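Local coordinates for putative short-chain dehydrogenase/reductase (Burkholderia xenovorans, PDB 5IZ4), which probably acts as an NAD(P)-dependent oxidoreductase of the short-chain dehydrogenase/reductase family, perhaps reducing 3-oxoacyl-[acyl-carrier-protein], and here binds ADP, at residues L98-G103 with Q134-A139. Residues are numbered along the deposited sequence; the frame is centred on the assembly and turned at random.
Sequences LINCAG and QMTRAA. With ADP (adenosine-5'-diphosphate), chain B.
L98 and N100, alternate residues of strand 97-100, both turn their side chains onto helix 118-146, meeting M135, T136 and A139. From CB, L98 extends with CG anti to the backbone N (chi1 166°), and its two methyls then part. L98 CD1 meets the M135 side chain, 3.9 Å from M135 CG. L98 CD2 presses against the helix backbone, 3.5 Å from T136 CA, and also lies 4.1 Å from the methyl A139 CB one turn further on. N100 brings an amide to the same helix. N100 OD1 rests on the aliphatic base of M135, 3.6 Å from M135 CB, while N100 ND2 gives a weak, bent hydrogen bond to T136 OG1 (3.0 Å, 132° at the hydrogen). Both polar side chains are buried, and their stronger partners lie elsewhere: N100 ND2 bonds N157 OD1, and T136 OG1 bonds L132 O, one turn back in its own helix. Beyond the strand the chain runs into the cofactor pocket of the Rossmann fold, where G103 N donates to the ribose O4' of ADP at 3.3 Å and A102 CB lies 3.5 Å from adenine N3. The axes of segments 98-100 and 134-139 run nearly antiparallel (170°) and come within 9.5 Å. Within the parallel sheet, strand 97-100 is flanked by strands 16-20 and 153-158; helix 118-146 packs against the sheet beside helix 78-92, with M135 touching C81 and T20.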
ATOM      1  N   LEU A  98     -13.039 -22.617   0.882  1.00 15.62           N
ATOM      2  CA  LEU A  98     -12.626 -22.727   2.278  1.00 18.82           C
ATOM      3  C   LEU A  98     -12.605 -21.316   2.842  1.00 19.64           C
ATOM      4  O   LEU A  98     -11.941 -20.439   2.282  1.00 16.60           O
ATOM      5  CB  LEU A  98     -11.245 -23.375   2.403  1.00 14.49           C
ATOM      6  CG  LEU A  98     -10.574 -23.245   3.774  1.00 16.00           C
ATOM      7  CD1 LEU A  98     -11.336 -24.045   4.823  1.00 18.98           C
ATOM      8  CD2 LEU A  98      -9.120 -23.717   3.669  1.00 18.73           C
ATOM      9  N   ILE A  99     -13.332 -21.089   3.932  1.00 16.47           N
ATOM     10  CA  ILE A  99     -13.361 -19.788   4.597  1.00 15.63           C
ATOM     11  C   ILE A  99     -12.708 -19.971   5.967  1.00 19.63           C
ATOM     12  O   ILE A  99     -13.285 -20.595   6.869  1.00 17.37           O
ATOM     13  CB  ILE A  99     -14.786 -19.236   4.731  1.00 16.96           C
ATOM     14  CG1 ILE A  99     -15.641 -19.563   3.495  1.00 18.02           C
ATOM     15  CG2 ILE A  99     -14.743 -17.720   4.960  1.00 18.38           C
ATOM     16  CD1 ILE A  99     -15.215 -18.856   2.207  1.00 16.94           C
ATOM     17  N   ASN A 100     -11.502 -19.431   6.130  1.00 17.61           N
ATOM     18  CA  ASN A 100     -10.727 -19.587   7.363  1.00 18.22           C
ATOM     19  C   ASN A 100     -11.134 -18.503   8.355  1.00 19.85           C
ATOM     20  O   ASN A 100     -10.565 -17.414   8.374  1.00 18.09           O
ATOM     21  CB  ASN A 100      -9.232 -19.516   7.064  1.00 15.89           C
ATOM     22  CG  ASN A 100      -8.723 -20.746   6.336  1.00 18.98           C
ATOM     23  OD1 ASN A 100      -8.846 -21.860   6.836  1.00 18.00           O
ATOM     24  ND2 ASN A 100      -8.169 -20.553   5.136  1.00 14.35           N
ATOM     25  N   CYS A 101     -12.110 -18.813   9.215  1.00 17.85           N
ATOM     26  CA  CYS A 101     -12.563 -17.871  10.233  1.00 19.17           C
ATOM     27  C   CYS A 101     -12.111 -18.237  11.640  1.00 21.26           C
ATOM     28  O   CYS A 101     -12.345 -17.455  12.566  1.00 20.15           O
ATOM     29  CB  CYS A 101     -14.091 -17.740  10.227  1.00 17.62           C
ATOM     30  SG  CYS A 101     -14.795 -17.446   8.585  1.00 20.15           S
ATOM     31  N   ALA A 102     -11.482 -19.391  11.826  1.00 16.44           N
ATOM     32  CA  ALA A 102     -10.973 -19.740  13.144  1.00 19.27           C
ATOM     33  C   ALA A 102      -9.911 -18.729  13.559  1.00 21.86           C
ATOM     34  O   ALA A 102      -9.034 -18.373  12.763  1.00 21.61           O
ATOM     35  CB  ALA A 102     -10.390 -21.151  13.123  1.00 17.87           C
ATOM     36  N   GLY A 103     -10.003 -18.249  14.793  1.00 20.27           N
ATOM     37  CA  GLY A 103      -9.009 -17.300  15.265  1.00 21.41           C
ATOM     38  C   GLY A 103      -9.145 -17.073  16.751  1.00 20.10           C
ATOM     39  O   GLY A 103     -10.120 -17.492  17.380  1.00 26.16           O
ATOM     40  N   GLN A 134      -2.425 -24.510   7.866  1.00 17.80           N
ATOM     41  CA  GLN A 134      -2.593 -25.959   7.904  1.00 18.52           C
ATOM     42  C   GLN A 134      -3.950 -26.374   7.345  1.00 18.51           C
ATOM     43  O   GLN A 134      -4.057 -27.391   6.647  1.00 19.54           O
ATOM     44  CB  GLN A 134      -2.400 -26.474   9.335  1.00 16.28           C
ATOM     45  CG  GLN A 134      -0.926 -26.413   9.771  1.00 15.37           C
ATOM     46  CD  GLN A 134      -0.668 -26.956  11.179  1.00 18.41           C
ATOM     47  OE1 GLN A 134       0.430 -27.433  11.466  1.00 19.24           O
ATOM     48  NE2 GLN A 134      -1.662 -26.853  12.066  1.00 20.04           N
ATOM     49  N   MET A 135      -4.991 -25.590   7.623  1.00 17.03           N
ATOM     50  CA  MET A 135      -6.311 -25.891   7.079  1.00 17.70           C
ATOM     51  C   MET A 135      -6.315 -25.731   5.565  1.00 19.37           C
ATOM     52  O   MET A 135      -6.829 -26.588   4.835  1.00 18.07           O
ATOM     53  CB  MET A 135      -7.357 -24.974   7.719  1.00 18.02           C
ATOM     54  CG  MET A 135      -8.779 -25.429   7.494  1.00 21.76           C
ATOM     55  SD  MET A 135      -9.091 -27.017   8.312  1.00 22.95           S
ATOM     56  CE  MET A 135     -10.442 -27.608   7.295  1.00 25.48           C
ATOM     57  N   THR A 136      -5.729 -24.635   5.080  1.00 17.79           N
ATOM     58  CA  THR A 136      -5.659 -24.394   3.645  1.00 16.38           C
ATOM     59  C   THR A 136      -4.888 -25.505   2.947  1.00 17.26           C
ATOM     60  O   THR A 136      -5.359 -26.067   1.951  1.00 17.60           O
ATOM     61  CB  THR A 136      -5.009 -23.040   3.373  1.00 16.90           C
ATOM     62  OG1 THR A 136      -5.758 -21.996   4.017  1.00 18.53           O
ATOM     63  CG2 THR A 136      -4.991 -22.774   1.882  1.00 16.98           C
ATOM     64  N   ARG A 137      -3.706 -25.848   3.476  1.00 16.71           N
ATOM     65  CA  ARG A 137      -2.907 -26.930   2.905  1.00 16.15           C
ATOM     66  C   ARG A 137      -3.687 -28.235   2.848  1.00 20.47           C
ATOM     67  O   ARG A 137      -3.611 -28.967   1.850  1.00 18.42           O
ATOM     68  CB  ARG A 137      -1.620 -27.132   3.711  1.00 16.82           C
ATOM     69  CG  ARG A 137      -0.817 -28.363   3.264  1.00 21.28           C
ATOM     70  CD  ARG A 137       0.537 -28.505   3.992  1.00 22.82           C
ATOM     71  NE  ARG A 137       0.388 -28.707   5.437  1.00 19.72           N
ATOM     72  CZ  ARG A 137       1.389 -28.647   6.307  1.00 21.29           C
ATOM     73  NH1 ARG A 137       2.627 -28.406   5.887  1.00 18.83           N
ATOM     74  NH2 ARG A 137       1.153 -28.841   7.605  1.00 22.03           N
ATOM     75  N   ALA A 138      -4.425 -28.561   3.918  1.00 16.63           N
ATOM     76  CA  ALA A 138      -5.167 -29.819   3.936  1.00 19.68           C
ATOM     77  C   ALA A 138      -6.237 -29.860   2.851  1.00 20.51           C
ATOM     78  O   ALA A 138      -6.493 -30.924   2.272  1.00 19.14           O
ATOM     79  CB  ALA A 138      -5.799 -30.042   5.314  1.00 20.37           C
ATOM     80  N   ALA A 139      -6.836 -28.710   2.537  1.00 19.02           N
ATOM     81  CA  ALA A 139      -7.912 -28.594   1.563  1.00 21.21           C
ATOM     82  C   ALA A 139      -7.428 -28.434   0.128  1.00 24.06           C
ATOM     83  O   ALA A 139      -8.230 -28.620  -0.796  1.00 19.27           O
ATOM     84  CB  ALA A 139      -8.807 -27.396   1.905  1.00 18.62           C
TER
HETATM   85  PB  ADP B 300     -15.243 -13.225  14.708  1.00 75.41           P
HETATM   86  O1B ADP B 300     -13.988 -14.043  14.231  1.00 78.40           O
HETATM   87  O2B ADP B 300     -16.625 -13.707  14.180  1.00 71.57           O
HETATM   88  O3B ADP B 300     -15.082 -11.675  14.807  1.00 84.00           O
HETATM   89  PA  ADP B 300     -15.389 -15.257  16.970  1.00 60.68           P
HETATM   90  O1A ADP B 300     -14.387 -15.447  18.245  1.00 54.81           O
HETATM   91  O2A ADP B 300     -16.843 -15.694  17.330  1.00 64.01           O
HETATM   92  O3A ADP B 300     -15.153 -13.782  16.439  1.00 75.39           O
HETATM   93  O5' ADP B 300     -14.692 -16.378  15.971  1.00 56.09           O
HETATM   94  C5' ADP B 300     -13.536 -17.139  16.357  1.00 32.72           C
HETATM   95  C4' ADP B 300     -13.960 -18.601  16.200  1.00 31.35           C
HETATM   96  O4' ADP B 300     -12.765 -19.471  16.075  1.00 23.89           O
HETATM   97  C3' ADP B 300     -14.762 -19.158  17.403  1.00 28.52           C
HETATM   98  O3' ADP B 300     -15.730 -20.085  16.998  1.00 36.78           O
HETATM   99  C2' ADP B 300     -13.627 -19.891  18.170  1.00 31.17           C
HETATM  100  O2' ADP B 300     -14.261 -20.876  18.987  1.00 38.43           O
HETATM  101  C1' ADP B 300     -12.867 -20.520  17.017  1.00 22.00           C
HETATM  102  N9  ADP B 300     -11.520 -20.962  17.433  1.00 22.36           N
HETATM  103  C8  ADP B 300     -10.652 -20.402  18.384  1.00 21.72           C
HETATM  104  N7  ADP B 300      -9.544 -21.101  18.471  1.00 21.69           N
HETATM  105  C5  ADP B 300      -9.678 -22.140  17.571  1.00 22.64           C
HETATM  106  C6  ADP B 300      -8.843 -23.188  17.228  1.00 18.53           C
HETATM  107  N6  ADP B 300      -7.634 -23.325  17.826  1.00 22.84           N
HETATM  108  N1  ADP B 300      -9.246 -24.063  16.299  1.00 18.56           N
HETATM  109  C2  ADP B 300     -10.455 -23.905  15.734  1.00 18.47           C
HETATM  110  N3  ADP B 300     -11.313 -22.939  16.006  1.00 23.66           N
HETATM  111  C4  ADP B 300     -10.898 -22.060  16.928  1.00 23.10           C